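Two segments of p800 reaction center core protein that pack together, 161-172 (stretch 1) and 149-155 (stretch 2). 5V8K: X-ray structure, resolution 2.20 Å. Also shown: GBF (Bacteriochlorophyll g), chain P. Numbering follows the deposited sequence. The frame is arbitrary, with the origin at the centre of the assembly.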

# COMPACT_ATOMS: atom_id res chain seq x y z
N THR A 161 -41.45 17.41 -21.08
CA THR A 161 -41.17 18.68 -21.68
C THR A 161 -40.66 19.60 -20.58
O THR A 161 -40.74 19.26 -19.39
CB THR A 161 -42.44 19.29 -22.31
OG1 THR A 161 -43.35 19.63 -21.27
CG2 THR A 161 -43.10 18.29 -23.23
N PRO A 162 -40.10 20.76 -20.93
CA PRO A 162 -39.80 21.74 -19.87
C PRO A 162 -41.02 22.10 -19.04
O PRO A 162 -40.90 22.25 -17.81
CB PRO A 162 -39.25 22.94 -20.65
CG PRO A 162 -38.65 22.35 -21.85
CD PRO A 162 -39.57 21.20 -22.23
N ALA A 163 -42.19 22.21 -19.67
CA ALA A 163 -43.40 22.60 -18.95
C ALA A 163 -43.83 21.56 -17.92
O ALA A 163 -44.32 21.92 -16.85
CB ALA A 163 -44.52 22.86 -19.93
N THR A 164 -43.73 20.26 -18.24
CA THR A 164 -44.13 19.24 -17.27
C THR A 164 -43.10 19.09 -16.17
O THR A 164 -43.45 18.71 -15.05
CB THR A 164 -44.36 17.86 -17.92
OG1 THR A 164 -43.14 17.39 -18.52
CG2 THR A 164 -45.45 17.93 -18.95
N MET A 165 -41.84 19.39 -16.47
CA MET A 165 -40.83 19.36 -15.42
C MET A 165 -41.04 20.51 -14.45
O MET A 165 -40.81 20.36 -13.24
CB MET A 165 -39.43 19.42 -16.04
CG MET A 165 -38.34 19.36 -15.05
SD MET A 165 -38.35 17.81 -14.11
CE MET A 165 -37.63 16.71 -15.35
N ALA A 166 -41.48 21.66 -14.95
CA ALA A 166 -41.96 22.72 -14.07
C ALA A 166 -43.17 22.25 -13.28
O ALA A 166 -43.25 22.48 -12.07
CB ALA A 166 -42.30 23.97 -14.89
N GLY A 167 -44.14 21.62 -13.94
CA GLY A 167 -45.28 21.09 -13.21
C GLY A 167 -44.87 20.11 -12.12
O GLY A 167 -45.47 20.09 -11.04
N ASN A 168 -43.84 19.30 -12.38
CA ASN A 168 -43.35 18.36 -11.38
C ASN A 168 -42.93 19.08 -10.11
O ASN A 168 -43.20 18.62 -9.00
CB ASN A 168 -42.19 17.55 -11.94
CG ASN A 168 -41.48 16.74 -10.87
OD1 ASN A 168 -41.99 15.72 -10.41
ND2 ASN A 168 -40.30 17.20 -10.46
N HIS A 169 -42.29 20.25 -10.25
CA HIS A 169 -41.85 20.98 -9.06
C HIS A 169 -43.03 21.56 -8.30
O HIS A 169 -43.13 21.41 -7.08
CB HIS A 169 -40.88 22.08 -9.46
CG HIS A 169 -39.56 21.55 -9.90
ND1 HIS A 169 -39.37 20.97 -11.13
CD2 HIS A 169 -38.38 21.46 -9.26
CE1 HIS A 169 -38.12 20.58 -11.24
NE2 HIS A 169 -37.50 20.86 -10.11
N VAL A 170 -43.95 22.20 -9.02
CA VAL A 170 -45.14 22.77 -8.40
C VAL A 170 -45.93 21.67 -7.70
O VAL A 170 -46.49 21.88 -6.61
CB VAL A 170 -45.99 23.50 -9.46
CG1 VAL A 170 -47.24 24.11 -8.84
CG2 VAL A 170 -45.16 24.57 -10.14
N ALA A 171 -45.99 20.48 -8.30
CA ALA A 171 -46.74 19.39 -7.68
C ALA A 171 -46.07 18.98 -6.38
O ALA A 171 -46.75 18.78 -5.37
CB ALA A 171 -46.87 18.21 -8.64
N PHE A 172 -44.75 18.90 -6.37
CA PHE A 172 -44.05 18.62 -5.13
C PHE A 172 -44.32 19.70 -4.10
O PHE A 172 -44.42 19.41 -2.91
CB PHE A 172 -42.53 18.46 -5.38
CG PHE A 172 -42.09 17.03 -5.55
CD1 PHE A 172 -41.87 16.21 -4.44
CD2 PHE A 172 -41.90 16.51 -6.82
CE1 PHE A 172 -41.49 14.91 -4.60
CE2 PHE A 172 -41.51 15.21 -6.99
CZ PHE A 172 -41.30 14.39 -5.87
MG GBF P . -43.10 13.79 -11.23
CHA GBF P . -40.50 12.11 -12.83
CHB GBF P . -43.94 15.20 -14.06
CHC GBF P . -46.01 14.70 -9.54
CHD GBF P . -42.13 12.02 -8.27
NA GBF P . -42.37 13.70 -13.05
C1A GBF P . -41.33 13.08 -13.62
C2A GBF P . -41.58 12.81 -15.07
C3A GBF P . -42.21 14.17 -15.39
C4A GBF P . -42.88 14.39 -14.08
CMA GBF P . -41.30 15.36 -15.71
CAA GBF P . -42.59 11.68 -15.20
CBA GBF P . -42.61 11.02 -16.57
CGA GBF P . -43.60 9.88 -16.47
O1A GBF P . -44.39 9.84 -15.54
O2A GBF P . -43.75 8.93 -17.57
NB GBF P . -44.77 14.80 -11.77
C1B GBF P . -44.94 15.39 -12.96
C2B GBF P . -46.15 16.06 -12.94
C3B GBF P . -46.70 15.89 -11.67
C4B GBF P . -45.79 15.11 -10.96
CMB GBF P . -46.71 16.85 -14.11
CAB GBF P . -47.99 16.40 -11.12
CBB GBF P . -48.96 16.98 -11.77
NC GBF P . -43.86 13.43 -9.35
C1C GBF P . -45.01 13.87 -8.84
C2C GBF P . -45.49 13.64 -7.45
C3C GBF P . -44.28 12.84 -7.23
C4C GBF P . -43.39 12.76 -8.29
CMC GBF P . -45.51 14.96 -6.69
CAC GBF P . -43.98 12.16 -5.93
CBC GBF P . -44.91 12.22 -4.74
ND GBF P . -41.75 12.45 -10.60
C1D GBF P . -41.37 11.82 -9.51
C2D GBF P . -40.14 10.78 -9.51
C3D GBF P . -39.94 11.04 -10.86
C4D GBF P . -40.82 11.96 -11.49
CMD GBF P . -39.50 9.93 -8.47
CAD GBF P . -39.11 10.44 -11.93
OBD GBF P . -38.02 9.79 -11.94
CBD GBF P . -39.47 11.10 -13.22
CGD GBF P . -38.32 11.83 -13.85
O1D GBF P . -37.91 12.89 -13.44
O2D GBF P . -37.64 11.33 -15.01
CED GBF P . -36.42 11.97 -15.38
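Stretch 2 149-155: PTGLSFD

The apolar centre of the contact is built around Leu152. Its CA-to-CB bond points away from the helix, yet with chi1 t and chi2 p the end of the side chain returns: CD1 lies 3.7 Å from Val170 CG2, 3.9 Å from Ala166 CB and 3.5 Å from Gly167 N. Phe154 behaves alike, its CZ reaching 4.0 Å from Val170 CG1, while its CD1 comes within 3.4 Å of CBB of bacteriochlorophyll g. Stretch 2 has no regular secondary structure; it is an irregular segment, extended at Leu152 and Ser153, that crosses the first turns of the helix 162-172 obliquely, the pairing rising in the same order in both stretches, so that Thr150 lies beside Pro162, Leu152 beside Ala163 and Phe154 beside Gly167.

At Gly167 the absence of a side chain lets the chain come close: an ideal CB would lie 1.9 Å from Ser153 O, a clash. Without one, Gly167 CA approaches Ser153 O to 3.3 Å in a CA-H...O contact, and Thr164 CA makes another to the same oxygen at 3.4 Å. Ala166 CB sits 3.4 Å from Gly151 O, and Ala163 CB 3.3 Å from Thr150 O. Gly151 itself has a phi of 74°, which favours glycine.

The direct hydrogen bond between the stretches runs from Ser153 N to Ala163 O, 2.9 Å, an oxygen that also accepts from Gly167 N within the helix at 2.9 Å. Toward the start of the helix, Pro162 CB packs 3.4 Å from Thr150 CB; proline suits a first turn, where its lack of an amide hydrogen costs no helical bond. Thr161 caps this end, its OG1 accepting from Thr164 N at 3.1 Å. At the polar edge, one water donates to Thr150 O at 2.8 Å and weakly accepts from Ala163 N at 3.4 Å.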

# COMPACT_ATOMS: atom_id res chain seq x y z
N PRO A 149 -38.33 30.46 -21.09
CA PRO A 149 -39.38 30.08 -20.13
C PRO A 149 -40.00 28.75 -20.51
O PRO A 149 -40.25 28.48 -21.69
CB PRO A 149 -40.38 31.24 -20.21
CG PRO A 149 -39.56 32.40 -20.72
CD PRO A 149 -38.55 31.80 -21.65
N THR A 150 -40.22 27.89 -19.52
CA THR A 150 -40.65 26.53 -19.82
C THR A 150 -42.16 26.42 -20.03
O THR A 150 -42.62 25.49 -20.70
CB THR A 150 -40.20 25.58 -18.70
OG1 THR A 150 -40.89 25.86 -17.48
CG2 THR A 150 -38.68 25.70 -18.46
N GLY A 151 -42.94 27.37 -19.51
CA GLY A 151 -44.36 27.14 -19.34
C GLY A 151 -44.60 26.20 -18.16
O GLY A 151 -43.69 25.86 -17.41
N LEU A 152 -45.86 25.79 -18.00
CA LEU A 152 -46.29 24.98 -16.87
C LEU A 152 -47.33 23.99 -17.37
O LEU A 152 -48.35 24.40 -17.94
CB LEU A 152 -46.88 25.85 -15.75
CG LEU A 152 -47.20 25.17 -14.42
CD1 LEU A 152 -45.97 24.56 -13.78
CD2 LEU A 152 -47.86 26.19 -13.50
N SER A 153 -47.09 22.70 -17.18
CA SER A 153 -48.04 21.67 -17.57
C SER A 153 -48.06 20.58 -16.51
O SER A 153 -47.04 20.31 -15.87
CB SER A 153 -47.69 21.07 -18.93
OG SER A 153 -48.42 19.87 -19.16
N PHE A 154 -49.23 19.97 -16.32
CA PHE A 154 -49.37 18.90 -15.35
C PHE A 154 -49.72 17.57 -16.01
O PHE A 154 -50.34 16.71 -15.39
CB PHE A 154 -50.41 19.26 -14.29
CG PHE A 154 -50.02 20.44 -13.45
CD1 PHE A 154 -49.19 20.29 -12.35
CD2 PHE A 154 -50.45 21.71 -13.79
CE1 PHE A 154 -48.81 21.38 -11.60
CE2 PHE A 154 -50.07 22.80 -13.04
CZ PHE A 154 -49.26 22.64 -11.95
N ASP A 155 -49.30 17.39 -17.27
CA ASP A 155 -49.52 16.12 -17.96
C ASP A 155 -48.40 15.15 -17.57
O ASP A 155 -47.42 14.94 -18.28
CB ASP A 155 -49.56 16.33 -19.47
CG ASP A 155 -49.93 15.07 -20.23
OD1 ASP A 155 -50.39 14.08 -19.59
OD2 ASP A 155 -49.75 15.07 -21.47
O HOH W 1 -42.06 23.70 -22.72
O HOH W 2 -44.35 14.71 -18.19